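Local structure of putative major capsid protein (Cafeteriavirus-dependent mavirus, 6G44) at residues C[358-363]-C[369-374]; C[20-23]-C[27-30]; C[257-262]-C[346-351]; C[305-308]-C[314-317]. The protein probably forms the main shell of the virophage capsid, each chain folding as a double jelly-roll and joining two further copies in a trimer. One frame throughout, in Å; residues are numbered along the deposited sequence.

Contact 1 of 4, residues C[358-363]-C[369-374]. With SO4 (sulfate ion), chain B.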
# COMPACT_ATOMS: atom_id res chain seq x y z
N GLY C 358 -30.11 8.37 -1.05
CA GLY C 358 -30.46 9.60 -1.74
C GLY C 358 -30.15 10.81 -0.91
O GLY C 358 -30.18 10.75 0.32
N LEU C 359 -29.78 11.89 -1.59
CA LEU C 359 -29.45 13.14 -0.96
C LEU C 359 -30.01 14.27 -1.79
O LEU C 359 -29.85 14.26 -3.01
CB LEU C 359 -27.92 13.25 -0.84
CG LEU C 359 -27.35 14.28 0.09
CD1 LEU C 359 -27.77 14.04 1.54
CD2 LEU C 359 -25.83 14.26 -0.03
N GLU C 360 -30.68 15.23 -1.16
CA GLU C 360 -31.09 16.46 -1.84
C GLU C 360 -30.71 17.65 -0.96
O GLU C 360 -31.02 17.67 0.22
CB GLU C 360 -32.60 16.45 -2.13
CG GLU C 360 -33.00 15.31 -3.06
CD GLU C 360 -34.44 15.36 -3.56
OE1 GLU C 360 -34.90 14.32 -4.10
OE2 GLU C 360 -35.09 16.42 -3.44
N ILE C 361 -30.05 18.63 -1.59
CA ILE C 361 -29.51 19.80 -0.91
C ILE C 361 -30.23 21.06 -1.45
O ILE C 361 -30.40 21.21 -2.64
CB ILE C 361 -28.00 19.99 -1.16
CG1 ILE C 361 -27.19 18.69 -0.97
CG2 ILE C 361 -27.47 21.12 -0.27
CD1 ILE C 361 -27.21 18.15 0.43
N LYS C 362 -30.64 21.94 -0.53
CA LYS C 362 -31.13 23.29 -0.88
C LYS C 362 -30.10 24.28 -0.35
O LYS C 362 -29.70 24.17 0.80
CB LYS C 362 -32.47 23.54 -0.23
CG LYS C 362 -32.94 24.99 -0.24
CD LYS C 362 -34.35 25.08 0.35
CE LYS C 362 -34.90 26.50 0.31
NZ LYS C 362 -34.05 27.46 1.08
N VAL C 363 -29.66 25.22 -1.18
CA VAL C 363 -28.83 26.34 -0.71
C VAL C 363 -29.52 27.60 -1.21
O VAL C 363 -29.63 27.79 -2.42
CB VAL C 363 -27.38 26.31 -1.21
CG1 VAL C 363 -26.61 27.55 -0.74
CG2 VAL C 363 -26.67 25.04 -0.73
N ILE C 369 -30.78 19.83 -5.13
CA ILE C 369 -29.46 19.55 -5.71
C ILE C 369 -29.06 18.12 -5.30
O ILE C 369 -29.22 17.74 -4.13
CB ILE C 369 -28.39 20.54 -5.24
CG1 ILE C 369 -28.82 21.99 -5.57
CG2 ILE C 369 -27.03 20.22 -5.89
CD1 ILE C 369 -28.16 23.00 -4.65
N PHE C 370 -28.55 17.37 -6.27
CA PHE C 370 -28.16 15.95 -6.14
C PHE C 370 -29.33 14.96 -6.20
O PHE C 370 -29.11 13.77 -6.04
CB PHE C 370 -27.30 15.63 -4.89
CG PHE C 370 -26.00 16.38 -4.79
CD1 PHE C 370 -25.30 16.86 -5.90
CD2 PHE C 370 -25.43 16.55 -3.53
CE1 PHE C 370 -24.07 17.52 -5.73
CE2 PHE C 370 -24.22 17.20 -3.38
CZ PHE C 370 -23.54 17.66 -4.48
N ARG C 371 -30.54 15.43 -6.48
CA ARG C 371 -31.69 14.51 -6.58
C ARG C 371 -31.54 13.42 -7.64
O ARG C 371 -32.17 12.37 -7.50
CB ARG C 371 -33.01 15.26 -6.80
CG ARG C 371 -33.13 15.98 -8.12
CD ARG C 371 -34.34 16.91 -8.12
NE ARG C 371 -35.59 16.14 -8.14
CZ ARG C 371 -36.21 15.69 -9.23
NH1 ARG C 371 -35.72 15.90 -10.46
NH2 ARG C 371 -37.34 15.00 -9.10
N GLU C 372 -30.71 13.64 -8.65
CA GLU C 372 -30.50 12.64 -9.70
C GLU C 372 -29.38 11.65 -9.38
O GLU C 372 -29.06 10.80 -10.21
CB GLU C 372 -30.24 13.31 -11.05
CG GLU C 372 -31.36 14.27 -11.51
CD GLU C 372 -32.74 13.61 -11.69
OE1 GLU C 372 -32.83 12.37 -11.90
OE2 GLU C 372 -33.75 14.36 -11.62
N LEU C 373 -28.76 11.76 -8.19
CA LEU C 373 -27.72 10.80 -7.79
C LEU C 373 -28.27 9.59 -7.08
O LEU C 373 -29.16 9.71 -6.25
CB LEU C 373 -26.71 11.46 -6.84
CG LEU C 373 -25.94 12.65 -7.43
CD1 LEU C 373 -24.88 13.08 -6.42
CD2 LEU C 373 -25.32 12.37 -8.81
N GLU C 374 -27.72 8.43 -7.40
CA GLU C 374 -28.05 7.20 -6.70
C GLU C 374 -26.85 6.83 -5.80
O GLU C 374 -25.86 7.56 -5.75
CB GLU C 374 -28.50 6.08 -7.66
CG GLU C 374 -27.97 6.07 -9.09
CD GLU C 374 -26.49 5.76 -9.22
OE1 GLU C 374 -25.77 5.72 -8.21
OE2 GLU C 374 -26.02 5.56 -10.37
S SO4 B . -29.25 17.24 -9.86
O1 SO4 B . -30.71 17.51 -9.69
O2 SO4 B . -29.01 15.87 -9.39
O3 SO4 B . -28.50 18.24 -9.04
O4 SO4 B . -28.91 17.37 -11.30
O HOH W 1 -30.05 11.63 -4.43
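I361 and I369 face each other as an antiparallel hydrogen-bonded pair at the end of a beta hairpin, on the edge of the sheet formed with strand 448-457. I361 N reaches I369 O at 2.8 Å, in the carbonyl plane and on a lone pair, and I369 N returns a bond to I361 O at 2.9 Å. I361 CB and I369 CB meet 4.1 Å apart. With its CG1 held beside the backbone N (chi1 -47°), I361 lies alongside F370, pointing the same way, and I361 CG1 comes 3.8 Å from F370 CD2. I369 CG2 sits over one face of that ring, offset toward its rim.

After the edge strand, the chain makes a type I turn from F370 to L373 before helix 375-384. R371 carries CG wedged between its backbone N and carbonyl carbon (chi1 66°); R371 CB lies 3.4 Å from E360 OE1, while the chain bends at chi3 and NH1 forms a salt bridge with E372 OE2. A water bridges L359 N to F370 O and L373 O. F370 N and E372 N each bond an oxygen of a sulfate, probably from the crystallisation liquor and also bound by T41 N of the second subunit.

The chemistry is thus divided: apolar groups and paired backbone amides close the hairpin, whereas the turn amides can hold an anion at the boundary with the second subunit.

Contact 2 of 4, residues C[20-23]-C[27-30]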
# COMPACT_ATOMS: atom_id res chain seq x y z
N ALA C 20 19.06 8.10 -13.68
CA ALA C 20 20.42 7.55 -13.60
C ALA C 20 21.40 8.25 -14.52
O ALA C 20 22.58 8.27 -14.23
CB ALA C 20 20.41 6.07 -13.91
N TYR C 21 20.92 8.81 -15.63
CA TYR C 21 21.77 9.55 -16.54
C TYR C 21 21.98 10.99 -16.14
O TYR C 21 22.73 11.71 -16.81
CB TYR C 21 21.24 9.47 -17.98
CG TYR C 21 21.37 8.13 -18.68
CD1 TYR C 21 22.49 7.30 -18.51
CD2 TYR C 21 20.39 7.69 -19.55
CE1 TYR C 21 22.60 6.11 -19.18
CE2 TYR C 21 20.51 6.48 -20.25
CZ TYR C 21 21.62 5.69 -20.05
OH TYR C 21 21.74 4.50 -20.71
N ASN C 22 21.32 11.44 -15.07
CA ASN C 22 21.64 12.72 -14.43
C ASN C 22 22.81 12.44 -13.51
O ASN C 22 22.69 12.30 -12.28
CB ASN C 22 20.44 13.29 -13.65
CG ASN C 22 20.79 14.59 -12.93
OD1 ASN C 22 21.53 15.42 -13.44
ND2 ASN C 22 20.26 14.76 -11.72
N TRP C 23 23.99 12.32 -14.12
CA TRP C 23 25.14 11.83 -13.40
C TRP C 23 25.41 12.72 -12.21
O TRP C 23 25.45 13.94 -12.38
CB TRP C 23 26.39 11.84 -14.30
CG TRP C 23 26.27 11.08 -15.58
CD1 TRP C 23 26.02 11.62 -16.81
CD2 TRP C 23 26.40 9.67 -15.79
NE1 TRP C 23 25.97 10.64 -17.76
CE2 TRP C 23 26.20 9.43 -17.17
CE3 TRP C 23 26.65 8.58 -14.94
CZ2 TRP C 23 26.26 8.16 -17.71
CZ3 TRP C 23 26.73 7.32 -15.49
CH2 TRP C 23 26.53 7.11 -16.87
N LYS C 27 29.03 19.52 -9.90
CA LYS C 27 28.13 20.58 -10.36
C LYS C 27 26.71 20.43 -9.86
O LYS C 27 25.97 21.43 -9.84
CB LYS C 27 28.07 20.64 -11.89
CG LYS C 27 29.35 21.03 -12.61
CD LYS C 27 29.04 21.16 -14.11
CE LYS C 27 30.20 20.77 -15.02
NZ LYS C 27 30.86 21.95 -15.65
N ASN C 28 26.29 19.22 -9.49
CA ASN C 28 24.90 19.00 -9.07
C ASN C 28 24.72 18.24 -7.76
O ASN C 28 23.61 17.82 -7.46
CB ASN C 28 24.10 18.34 -10.19
CG ASN C 28 24.54 16.91 -10.44
OD1 ASN C 28 25.39 16.39 -9.75
ND2 ASN C 28 23.95 16.28 -11.44
N VAL C 29 25.80 18.06 -7.00
CA VAL C 29 25.70 17.39 -5.71
C VAL C 29 26.09 18.37 -4.61
O VAL C 29 27.12 19.04 -4.71
CB VAL C 29 26.61 16.15 -5.63
CG1 VAL C 29 26.70 15.59 -4.22
CG2 VAL C 29 26.11 15.08 -6.60
N LYS C 30 25.27 18.42 -3.57
CA LYS C 30 25.66 19.03 -2.29
C LYS C 30 25.51 17.97 -1.20
O LYS C 30 24.75 17.00 -1.34
CB LYS C 30 24.77 20.22 -1.96
CG LYS C 30 24.92 21.39 -2.92
CD LYS C 30 23.97 22.55 -2.63
CE LYS C 30 24.11 23.59 -3.73
NZ LYS C 30 23.20 24.75 -3.53
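N28 reaches back with its side-chain amide to the end of segment 20-23, where N28 ND2 donates to W23 O at 2.9 Å with an N-H...O angle of 152°. The donor stands well above the carbonyl plane, so the bond does not use a lone-pair direction. N28 ND2 also lies 3.3 Å from N22 OD1, but at 121° this second bond is weak. The two asparagine side chains approach from opposite directions with their amide planes 81° apart, nearly perpendicular. In N28, CG sits between the backbone N and the carbonyl carbon, which turns the amide toward W23. The other end of that amide is used as well: OD1 accepts from T25 N, within the short link between the segments, and the side chain therefore ties both sides of this bend together.

N22 is the centre of an inverse gamma turn, at which the 3-10 segment gives way to the bend leading into strand 29-34. This part of the chain is an N-terminal arm that reaches far from the centre of its own subunit and lies against its neighbours. V29 and K30 join a parallel beta ladder with a strand of the third subunit, so the sheet continues across the interface.

Further polar groups of segment 20-23 find partners on that subunit. N22 ND2 donates to L514 O and N22 O accepts from R516 NE, both of the third subunit, while Y21 OH is hydrogen-bonded to W273 NE1 of the third subunit. The W23 side chain packs on P283 of the third subunit, and one face of its indole lies over the backbone of A20 and Y21.

Contact 3 of 4, residues C[257-262]-C[346-351]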
# COMPACT_ATOMS: atom_id res chain seq x y z
N PHE C 257 -22.16 -8.42 27.72
CA PHE C 257 -21.03 -8.48 28.62
C PHE C 257 -21.09 -7.32 29.58
O PHE C 257 -21.67 -6.30 29.27
CB PHE C 257 -19.73 -8.48 27.79
CG PHE C 257 -19.70 -9.59 26.81
CD1 PHE C 257 -19.39 -10.89 27.22
CD2 PHE C 257 -20.07 -9.39 25.48
CE1 PHE C 257 -19.42 -11.94 26.33
CE2 PHE C 257 -20.12 -10.46 24.59
CZ PHE C 257 -19.79 -11.73 25.02
N GLU C 258 -20.52 -7.51 30.76
CA GLU C 258 -20.37 -6.44 31.74
C GLU C 258 -18.89 -6.20 31.87
O GLU C 258 -18.14 -7.13 32.12
CB GLU C 258 -20.95 -6.91 33.07
CG GLU C 258 -20.82 -5.92 34.22
CD GLU C 258 -21.37 -6.45 35.55
OE1 GLU C 258 -22.16 -7.42 35.56
OE2 GLU C 258 -20.99 -5.88 36.59
N VAL C 259 -18.46 -4.95 31.67
CA VAL C 259 -17.04 -4.62 31.63
C VAL C 259 -16.80 -3.50 32.60
O VAL C 259 -17.58 -2.54 32.66
CB VAL C 259 -16.60 -4.21 30.21
CG1 VAL C 259 -15.12 -3.89 30.18
CG2 VAL C 259 -16.95 -5.32 29.22
N ASP C 260 -15.73 -3.62 33.39
CA ASP C 260 -15.31 -2.61 34.38
C ASP C 260 -13.88 -2.17 34.12
O ASP C 260 -13.04 -3.03 33.90
CB ASP C 260 -15.35 -3.24 35.77
CG ASP C 260 -16.76 -3.58 36.22
OD1 ASP C 260 -17.66 -2.74 36.02
OD2 ASP C 260 -16.96 -4.67 36.78
N ILE C 261 -13.60 -0.87 34.25
CA ILE C 261 -12.25 -0.30 34.15
C ILE C 261 -11.74 0.02 35.55
O ILE C 261 -12.47 0.63 36.36
CB ILE C 261 -12.27 0.99 33.32
CG1 ILE C 261 -12.91 0.75 31.93
CG2 ILE C 261 -10.89 1.65 33.19
CD1 ILE C 261 -12.16 -0.21 31.02
N THR C 262 -10.53 -0.42 35.82
CA THR C 262 -9.84 -0.10 37.07
C THR C 262 -8.41 0.29 36.80
O THR C 262 -7.85 -0.01 35.73
CB THR C 262 -9.89 -1.29 38.06
OG1 THR C 262 -9.20 -2.43 37.53
CG2 THR C 262 -11.33 -1.64 38.42
N LYS C 346 -25.91 -3.05 21.50
CA LYS C 346 -24.83 -3.79 22.11
C LYS C 346 -23.75 -2.77 22.43
O LYS C 346 -23.52 -1.85 21.63
CB LYS C 346 -24.28 -4.81 21.13
CG LYS C 346 -25.18 -6.01 20.88
CD LYS C 346 -24.57 -6.85 19.78
CE LYS C 346 -24.70 -8.35 20.01
NZ LYS C 346 -23.63 -9.06 19.25
N LYS C 347 -23.08 -2.91 23.56
CA LYS C 347 -22.11 -1.90 23.96
C LYS C 347 -20.73 -2.02 23.28
O LYS C 347 -20.00 -1.03 23.23
CB LYS C 347 -21.91 -1.90 25.47
CG LYS C 347 -23.14 -1.50 26.29
CD LYS C 347 -22.82 -1.60 27.78
CE LYS C 347 -23.78 -0.82 28.67
NZ LYS C 347 -23.94 0.60 28.26
N PHE C 348 -20.37 -3.20 22.81
CA PHE C 348 -18.97 -3.47 22.42
C PHE C 348 -18.83 -3.84 20.95
O PHE C 348 -17.82 -4.38 20.54
CB PHE C 348 -18.36 -4.52 23.36
CG PHE C 348 -18.60 -4.18 24.81
CD1 PHE C 348 -18.00 -3.09 25.37
CD2 PHE C 348 -19.50 -4.91 25.58
CE1 PHE C 348 -18.26 -2.72 26.67
CE2 PHE C 348 -19.77 -4.54 26.89
CZ PHE C 348 -19.17 -3.45 27.42
N ALA C 349 -19.86 -3.50 20.18
CA ALA C 349 -19.97 -3.79 18.74
C ALA C 349 -19.67 -2.56 17.91
O ALA C 349 -19.57 -1.46 18.43
CB ALA C 349 -21.39 -4.25 18.45
N PRO C 350 -19.49 -2.75 16.59
CA PRO C 350 -19.30 -1.59 15.71
C PRO C 350 -20.43 -0.57 15.80
O PRO C 350 -21.60 -0.91 16.02
CB PRO C 350 -19.29 -2.23 14.32
CG PRO C 350 -18.77 -3.62 14.55
CD PRO C 350 -19.45 -4.01 15.83
N ASP C 351 -20.07 0.69 15.64
CA ASP C 351 -21.08 1.75 15.50
C ASP C 351 -21.91 1.54 14.23
O ASP C 351 -21.41 1.09 13.21
CB ASP C 351 -20.43 3.15 15.49
CG ASP C 351 -20.07 3.66 16.87
OD1 ASP C 351 -20.60 3.17 17.88
OD2 ASP C 351 -19.33 4.67 16.92
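F348 has CG beside its backbone N and opposite the carbonyl carbon (chi1 -49°), a setting that carries the phenyl ring across to V259 at the start of strand 258-273. In V259, CG1 lies trans to the backbone N (chi1 -179°), and the other branch, CG2, is the one that meets the ring. V259 CG2 comes 3.4 Å from F348 CZ, with F348 CE2 at 3.7 Å, an oblique approach as the two side chains slide past each other in opposite directions.

F257, two residues earlier, supplies a different kind of contact. F257 O lies at the edge of the ring, in its plane, 3.5 Å from F348 CE2, so the carbonyl oxygen faces the slightly positive rim. F257 CB adds an apolar touch, 4.0 Å from F348 CE2. One face of the F348 ring is covered from within its own segment by K347 CB, 3.6 Å above the centre.

Other parts of the chain complete the surroundings: P238 packs against both V259 and F348, and I244 touches F257 and F348. The backbone of F348 is also hydrogen-bonded to that of I244, and K347 N donates to D256 OD2, which ties the loop down next to the strand.

The contact is loop-to-strand packing of an aromatic side chain, consistent with the double jelly-roll fold: it joins loop 346-351, within the C-terminal family region, to the beginning of strand 258-273 in the ten-stranded antiparallel sheet.

Contact 4 of 4, residues C[305-308]-C[314-317]. With SO4 (sulfate ion), chain D.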
# COMPACT_ATOMS: atom_id res chain seq x y z
N ASN C 305 -39.23 -0.41 10.32
CA ASN C 305 -39.19 -1.27 9.14
C ASN C 305 -40.37 -2.24 9.13
O ASN C 305 -40.72 -2.81 10.16
CB ASN C 305 -37.86 -2.02 9.08
CG ASN C 305 -36.71 -1.10 8.66
OD1 ASN C 305 -36.93 -0.02 8.12
ND2 ASN C 305 -35.49 -1.55 8.91
N THR C 306 -40.94 -2.39 7.95
CA THR C 306 -42.02 -3.33 7.67
C THR C 306 -41.62 -4.46 6.72
O THR C 306 -42.35 -5.44 6.60
CB THR C 306 -43.22 -2.59 7.07
OG1 THR C 306 -42.87 -2.07 5.79
CG2 THR C 306 -43.66 -1.45 7.99
N LYS C 307 -40.48 -4.32 6.04
CA LYS C 307 -39.94 -5.33 5.15
C LYS C 307 -38.59 -5.78 5.70
O LYS C 307 -37.95 -5.07 6.51
CB LYS C 307 -39.86 -4.78 3.73
CG LYS C 307 -41.27 -4.67 3.14
CD LYS C 307 -41.35 -3.81 1.91
CE LYS C 307 -41.42 -2.32 2.24
NZ LYS C 307 -41.14 -1.54 1.01
N ASP C 308 -38.20 -7.00 5.36
CA ASP C 308 -36.95 -7.57 5.88
C ASP C 308 -35.78 -6.71 5.39
O ASP C 308 -35.67 -6.46 4.20
CB ASP C 308 -36.73 -9.00 5.39
CG ASP C 308 -37.76 -9.99 5.95
OD1 ASP C 308 -38.24 -9.80 7.08
OD2 ASP C 308 -38.05 -10.96 5.21
N GLY C 314 -34.33 -3.32 -3.12
CA GLY C 314 -35.23 -2.27 -3.56
C GLY C 314 -36.52 -2.20 -2.76
O GLY C 314 -37.25 -1.22 -2.87
N GLU C 315 -36.82 -3.24 -1.99
CA GLU C 315 -37.98 -3.23 -1.10
C GLU C 315 -37.68 -2.76 0.31
O GLU C 315 -38.60 -2.57 1.08
CB GLU C 315 -38.65 -4.61 -1.05
CG GLU C 315 -39.36 -4.98 -2.35
CD GLU C 315 -40.08 -6.32 -2.31
OE1 GLU C 315 -40.37 -6.87 -1.21
OE2 GLU C 315 -40.39 -6.83 -3.42
N ARG C 316 -36.41 -2.58 0.69
CA ARG C 316 -36.12 -2.07 2.03
C ARG C 316 -36.83 -0.71 2.21
O ARG C 316 -36.88 0.12 1.27
CB ARG C 316 -34.62 -1.91 2.24
CG ARG C 316 -33.86 -3.23 2.26
CD ARG C 316 -32.36 -3.01 2.48
NE ARG C 316 -32.11 -2.56 3.83
CZ ARG C 316 -30.89 -2.42 4.36
NH1 ARG C 316 -29.82 -2.55 3.57
NH2 ARG C 316 -30.75 -2.07 5.63
N ASN C 317 -37.37 -0.48 3.40
CA ASN C 317 -38.09 0.77 3.66
C ASN C 317 -37.16 1.96 3.46
O ASN C 317 -36.05 1.94 3.97
CB ASN C 317 -38.65 0.80 5.07
CG ASN C 317 -39.69 -0.27 5.31
OD1 ASN C 317 -39.39 -1.37 5.77
ND2 ASN C 317 -40.94 0.05 4.97
S SO4 D . -41.37 2.42 2.03
O1 SO4 D . -41.95 1.09 1.72
O2 SO4 D . -42.31 3.51 1.68
O3 SO4 D . -41.18 2.47 3.50
O4 SO4 D . -40.12 2.61 1.24
O HOH W 2 -34.87 0.62 6.06
O HOH W 3 -36.90 -2.67 5.46
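The connection between strands 286-305 and 319-328 of the second jelly-roll folds back on itself as a loop, and the side-chain amide of N317 fastens its two arms together. N317 OD1 accepts two backbone N-H groups, K307 N at 3.2 Å in the carbonyl plane and on a lone pair, and T306 N at 2.9 Å from well above that plane. A water shared with K307 O and N317 N donates to the same oxygen. At the other end of the amide, N317 ND2 gives one N-H to T306 OG1 at 3.0 Å, close to the amide plane, and the other to a sulfate oxygen. Both ends of the amide are therefore engaged, which should fix its rotation.

A second water joins N305 OD1 to N317 O; the N305 oxygen also accepts from H319 NE2. K318 N binds the sulfate too, and the ion, probably from the crystallisation liquor, sits where N317 ND2, K318 N and the ammonium group of K307 converge. K307 bends at chi3 (-81°) to cross E315 at about a right angle, and K307 NZ is shared between E315 O at 2.7 Å and sulfate O1 at 2.8 Å.

Overall arrangement
Along the chain contact 2 comes first, and contact 4 is nested inside the long loop closed by contact 3, before contact 1. Contacts 1 and 4 have centres about 22 Å apart, contact 1 on strand 355-363 of the four-stranded sheet and the turn after its edge strand, contact 4 in the loop that leads into strand 319-328 of the same sheet. Contact 3, about 30 Å from contact 4 centre to centre, links that half to strand 258-273 of the ten-stranded sheet. Contact 2, on the N-terminal arm, stands about 54 to 66 Å from the rest, centre to centre. Contacts 1 and 2 meet the second subunit, contact 2 also the third; both thus lie at trimer interfaces, whereas contacts 3 and 4 lie within one subunit.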